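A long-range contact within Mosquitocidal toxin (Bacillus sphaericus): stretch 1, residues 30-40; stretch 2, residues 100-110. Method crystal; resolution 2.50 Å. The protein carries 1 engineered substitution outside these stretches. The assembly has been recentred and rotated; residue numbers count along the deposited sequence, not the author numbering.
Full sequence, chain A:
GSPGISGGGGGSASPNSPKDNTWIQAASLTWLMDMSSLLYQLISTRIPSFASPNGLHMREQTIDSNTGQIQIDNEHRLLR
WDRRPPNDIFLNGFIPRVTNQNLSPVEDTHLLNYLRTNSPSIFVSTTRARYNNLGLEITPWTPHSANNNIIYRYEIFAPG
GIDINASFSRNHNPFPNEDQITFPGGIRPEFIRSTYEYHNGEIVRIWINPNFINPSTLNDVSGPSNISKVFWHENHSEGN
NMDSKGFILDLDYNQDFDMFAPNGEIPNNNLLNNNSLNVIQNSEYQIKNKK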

# COMPACT_ATOMS: atom_id res chain seq x y z
N THR A 30 -23.31 -17.59 -11.02
CA THR A 30 -24.72 -17.79 -10.67
C THR A 30 -25.62 -16.56 -10.72
O THR A 30 -26.82 -16.68 -10.92
CB THR A 30 -24.86 -18.50 -9.32
OG1 THR A 30 -24.19 -17.72 -8.32
CG2 THR A 30 -24.23 -19.90 -9.37
N TRP A 31 -25.04 -15.39 -10.53
CA TRP A 31 -25.81 -14.17 -10.58
C TRP A 31 -26.39 -13.90 -11.96
O TRP A 31 -27.33 -13.12 -12.10
CB TRP A 31 -24.98 -12.98 -10.09
CG TRP A 31 -23.58 -12.95 -10.63
CD1 TRP A 31 -22.45 -13.48 -10.04
CD2 TRP A 31 -23.15 -12.34 -11.85
NE1 TRP A 31 -21.36 -13.23 -10.83
CE2 TRP A 31 -21.75 -12.55 -11.95
CE3 TRP A 31 -23.81 -11.66 -12.88
CZ2 TRP A 31 -21.01 -12.08 -13.02
CZ3 TRP A 31 -23.06 -11.20 -13.96
CH2 TRP A 31 -21.68 -11.42 -14.02
N LEU A 32 -25.85 -14.55 -12.99
CA LEU A 32 -26.36 -14.38 -14.35
C LEU A 32 -27.70 -15.07 -14.53
O LEU A 32 -28.51 -14.66 -15.34
CB LEU A 32 -25.40 -15.05 -15.34
CG LEU A 32 -24.20 -14.28 -15.85
CD1 LEU A 32 -23.59 -15.09 -16.96
CD2 LEU A 32 -24.63 -12.90 -16.34
N MSE A 33 -27.90 -16.18 -13.81
CA MSE A 33 -29.12 -16.98 -13.94
C MSE A 33 -30.46 -16.26 -13.74
O MSE A 33 -31.50 -16.68 -14.28
CB MSE A 33 -29.05 -18.30 -13.19
CG MSE A 33 -27.79 -19.13 -13.34
SE MSE A 33 -28.03 -20.83 -12.50
CE MSE A 33 -28.47 -20.27 -10.77
N ASP A 34 -30.46 -15.19 -12.96
CA ASP A 34 -31.69 -14.44 -12.70
C ASP A 34 -31.84 -13.23 -13.63
O ASP A 34 -32.79 -12.45 -13.51
CB ASP A 34 -31.71 -13.96 -11.25
CG ASP A 34 -32.34 -14.98 -10.31
OD1 ASP A 34 -32.51 -16.17 -10.69
OD2 ASP A 34 -32.71 -14.56 -9.19
N MSE A 35 -30.88 -13.07 -14.55
CA MSE A 35 -30.89 -11.95 -15.47
C MSE A 35 -30.88 -12.47 -16.89
O MSE A 35 -30.28 -11.89 -17.78
CB MSE A 35 -29.75 -11.03 -15.05
CG MSE A 35 -28.41 -11.23 -15.70
SE MSE A 35 -27.16 -9.90 -15.09
CE MSE A 35 -27.74 -10.07 -13.31
N SER A 36 -31.59 -13.57 -17.10
CA SER A 36 -31.69 -14.23 -18.38
C SER A 36 -32.08 -13.33 -19.56
O SER A 36 -31.40 -13.29 -20.59
CB SER A 36 -32.64 -15.43 -18.30
OG SER A 36 -32.92 -15.95 -19.59
N SER A 37 -33.20 -12.63 -19.42
CA SER A 37 -33.70 -11.76 -20.50
C SER A 37 -32.77 -10.60 -20.74
O SER A 37 -32.47 -10.26 -21.89
CB SER A 37 -35.11 -11.26 -20.17
OG SER A 37 -36.05 -12.26 -20.55
N LEU A 38 -32.29 -9.98 -19.67
CA LEU A 38 -31.38 -8.89 -19.82
C LEU A 38 -30.09 -9.36 -20.55
O LEU A 38 -29.61 -8.69 -21.47
CB LEU A 38 -31.05 -8.28 -18.47
CG LEU A 38 -29.88 -7.32 -18.58
CD1 LEU A 38 -30.13 -6.29 -19.70
CD2 LEU A 38 -29.60 -6.65 -17.24
N LEU A 39 -29.58 -10.54 -20.16
CA LEU A 39 -28.38 -11.10 -20.78
C LEU A 39 -28.61 -11.41 -22.25
O LEU A 39 -27.78 -11.10 -23.09
CB LEU A 39 -27.89 -12.36 -20.03
CG LEU A 39 -26.65 -13.06 -20.61
CD1 LEU A 39 -25.42 -12.17 -20.50
CD2 LEU A 39 -26.40 -14.43 -20.01
N TYR A 40 -29.75 -12.00 -22.55
CA TYR A 40 -30.06 -12.33 -23.94
C TYR A 40 -30.11 -11.06 -24.81
O TYR A 40 -29.66 -11.04 -25.95
CB TYR A 40 -31.36 -13.12 -24.04
CG TYR A 40 -31.67 -13.46 -25.47
CD1 TYR A 40 -31.17 -14.61 -26.07
CD2 TYR A 40 -32.42 -12.58 -26.26
CE1 TYR A 40 -31.42 -14.91 -27.40
CE2 TYR A 40 -32.69 -12.87 -27.60
CZ TYR A 40 -32.18 -14.03 -28.17
OH TYR A 40 -32.42 -14.32 -29.50
N ASN A 100 -16.49 -10.69 -13.25
CA ASN A 100 -17.16 -9.56 -12.60
C ASN A 100 -18.41 -9.07 -13.33
O ASN A 100 -18.48 -9.16 -14.56
CB ASN A 100 -16.17 -8.39 -12.42
CG ASN A 100 -15.77 -7.75 -13.74
OD1 ASN A 100 -15.10 -8.38 -14.57
ND2 ASN A 100 -16.23 -6.52 -13.97
N GLN A 101 -19.38 -8.55 -12.59
CA GLN A 101 -20.59 -8.04 -13.23
C GLN A 101 -20.36 -6.73 -14.01
O GLN A 101 -19.74 -5.79 -13.53
CB GLN A 101 -21.78 -7.93 -12.29
CG GLN A 101 -23.12 -7.72 -13.04
CD GLN A 101 -24.34 -7.70 -12.13
OE1 GLN A 101 -24.74 -6.65 -11.64
NE2 GLN A 101 -24.96 -8.86 -11.94
N ASN A 102 -20.85 -6.72 -15.24
CA ASN A 102 -20.72 -5.55 -16.10
C ASN A 102 -21.82 -5.59 -17.17
O ASN A 102 -21.69 -6.28 -18.21
CB ASN A 102 -19.32 -5.47 -16.72
CG ASN A 102 -19.13 -4.25 -17.62
OD1 ASN A 102 -20.04 -3.82 -18.33
ND2 ASN A 102 -17.92 -3.70 -17.61
N LEU A 103 -22.92 -4.86 -16.88
CA LEU A 103 -24.11 -4.79 -17.74
C LEU A 103 -23.96 -3.80 -18.92
O LEU A 103 -24.96 -3.35 -19.50
CB LEU A 103 -25.38 -4.54 -16.92
CG LEU A 103 -25.63 -5.56 -15.80
CD1 LEU A 103 -26.77 -5.14 -14.88
CD2 LEU A 103 -25.84 -6.97 -16.32
N SER A 104 -22.71 -3.51 -19.26
CA SER A 104 -22.35 -2.64 -20.38
C SER A 104 -22.03 -3.52 -21.60
O SER A 104 -21.66 -4.72 -21.46
CB SER A 104 -21.12 -1.76 -20.03
OG SER A 104 -21.32 -0.99 -18.86
N PRO A 105 -22.19 -2.92 -22.79
CA PRO A 105 -21.94 -3.63 -24.06
C PRO A 105 -20.44 -3.84 -24.33
O PRO A 105 -20.00 -3.96 -25.49
CB PRO A 105 -22.57 -2.70 -25.12
CG PRO A 105 -22.49 -1.30 -24.50
CD PRO A 105 -22.45 -1.48 -22.98
N VAL A 106 -19.66 -3.92 -23.24
CA VAL A 106 -18.22 -4.16 -23.32
C VAL A 106 -18.00 -5.50 -24.04
O VAL A 106 -18.96 -6.18 -24.45
CB VAL A 106 -17.59 -4.22 -21.89
CG1 VAL A 106 -17.58 -2.85 -21.26
CG2 VAL A 106 -18.37 -5.19 -21.00
N GLU A 107 -16.74 -5.89 -24.17
CA GLU A 107 -16.40 -7.15 -24.81
C GLU A 107 -16.83 -8.40 -24.02
O GLU A 107 -16.91 -9.49 -24.59
CB GLU A 107 -14.89 -7.22 -25.10
CG GLU A 107 -14.40 -6.23 -26.15
CD GLU A 107 -15.09 -6.40 -27.50
OE1 GLU A 107 -14.84 -7.45 -28.14
OE2 GLU A 107 -15.86 -5.49 -27.91
N ASP A 108 -17.08 -8.24 -22.72
CA ASP A 108 -17.47 -9.35 -21.84
C ASP A 108 -18.54 -10.26 -22.41
O ASP A 108 -18.49 -11.47 -22.23
CB ASP A 108 -17.93 -8.84 -20.48
CG ASP A 108 -16.86 -8.04 -19.74
OD1 ASP A 108 -15.76 -7.84 -20.30
OD2 ASP A 108 -17.13 -7.59 -18.60
N THR A 109 -19.54 -9.65 -23.04
CA THR A 109 -20.68 -10.38 -23.61
C THR A 109 -20.68 -10.43 -25.11
O THR A 109 -21.60 -10.93 -25.71
CB THR A 109 -22.04 -9.80 -23.13
OG1 THR A 109 -22.08 -8.38 -23.39
CG2 THR A 109 -22.21 -10.02 -21.64
N HIS A 110 -19.61 -9.92 -25.72
CA HIS A 110 -19.51 -9.92 -27.16
C HIS A 110 -19.22 -11.30 -27.73
O HIS A 110 -18.08 -11.68 -27.99
CB HIS A 110 -18.52 -8.86 -27.65
CG HIS A 110 -18.69 -8.54 -29.10
ND1 HIS A 110 -18.46 -7.27 -29.61
CD2 HIS A 110 -19.09 -9.30 -30.15
CE1 HIS A 110 -18.69 -7.28 -30.92
NE2 HIS A 110 -19.08 -8.50 -31.27

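No hydrogen bond crosses between these two stretches, although a glutamine makes one of the larger contributions to the contact. Gln101 packs its carbon chain over the ring of Trp31 and its amide against carbon: its CB sits 4.0 Å from the centroid of the six-membered ring of Trp31, only 19° off the ring normal, so a C-H group rests over the face of the indole in a CH-pi contact. The chain then runs on extended, with chi1 and chi2 both t, and carries the amide past the ring. Gln101 NE2 comes within 3.2 Å of Trp31 CE3 and 3.3 Å of Met35 CE, close packing against carbon rather than polar pairing.

The backbones stay well apart. Trp31 and Gln101 have their CA atoms 8.5 Å from each other, Leu39 and Leu103 theirs 8.2 Å, so side chains fill the gap. Stretch 2 has no regular helix or strand. In stretch 1 a helix begins at Ser36 and continues past Tyr40, with Met35 at its N-cap position; the bond from Leu39 N to Met35 O, 2.8 Å, belongs to its first turn.

Both Trp31 and Met35 direct their CA-to-CB bonds toward stretch 2. Met35, a selenomethionine, also meets Leu103: its SE lies 3.4 Å from Leu103 CD2, a snug apolar contact. Leu103 CD2 is 3.9 Å from Leu38 CD2 and Leu103 CD1 lies 4.0 Å from the same atom, so both methyls of Leu103 reach Leu38 while CD2 also meets the selenium, although Leu103 is poorly ordered and its placement deserves some caution. Farther along, Leu39 starts out sideways but its end comes nearer, bringing CD1 to 4.0 Å from Thr109 CG2, where the threonine contributes its methyl.

The contact buries 310 Å² in all, summed over both sides. Its rule is economical: the stretches meet through packing, largely of apolar surface, and a polar residue can take part without any hydrogen bond across.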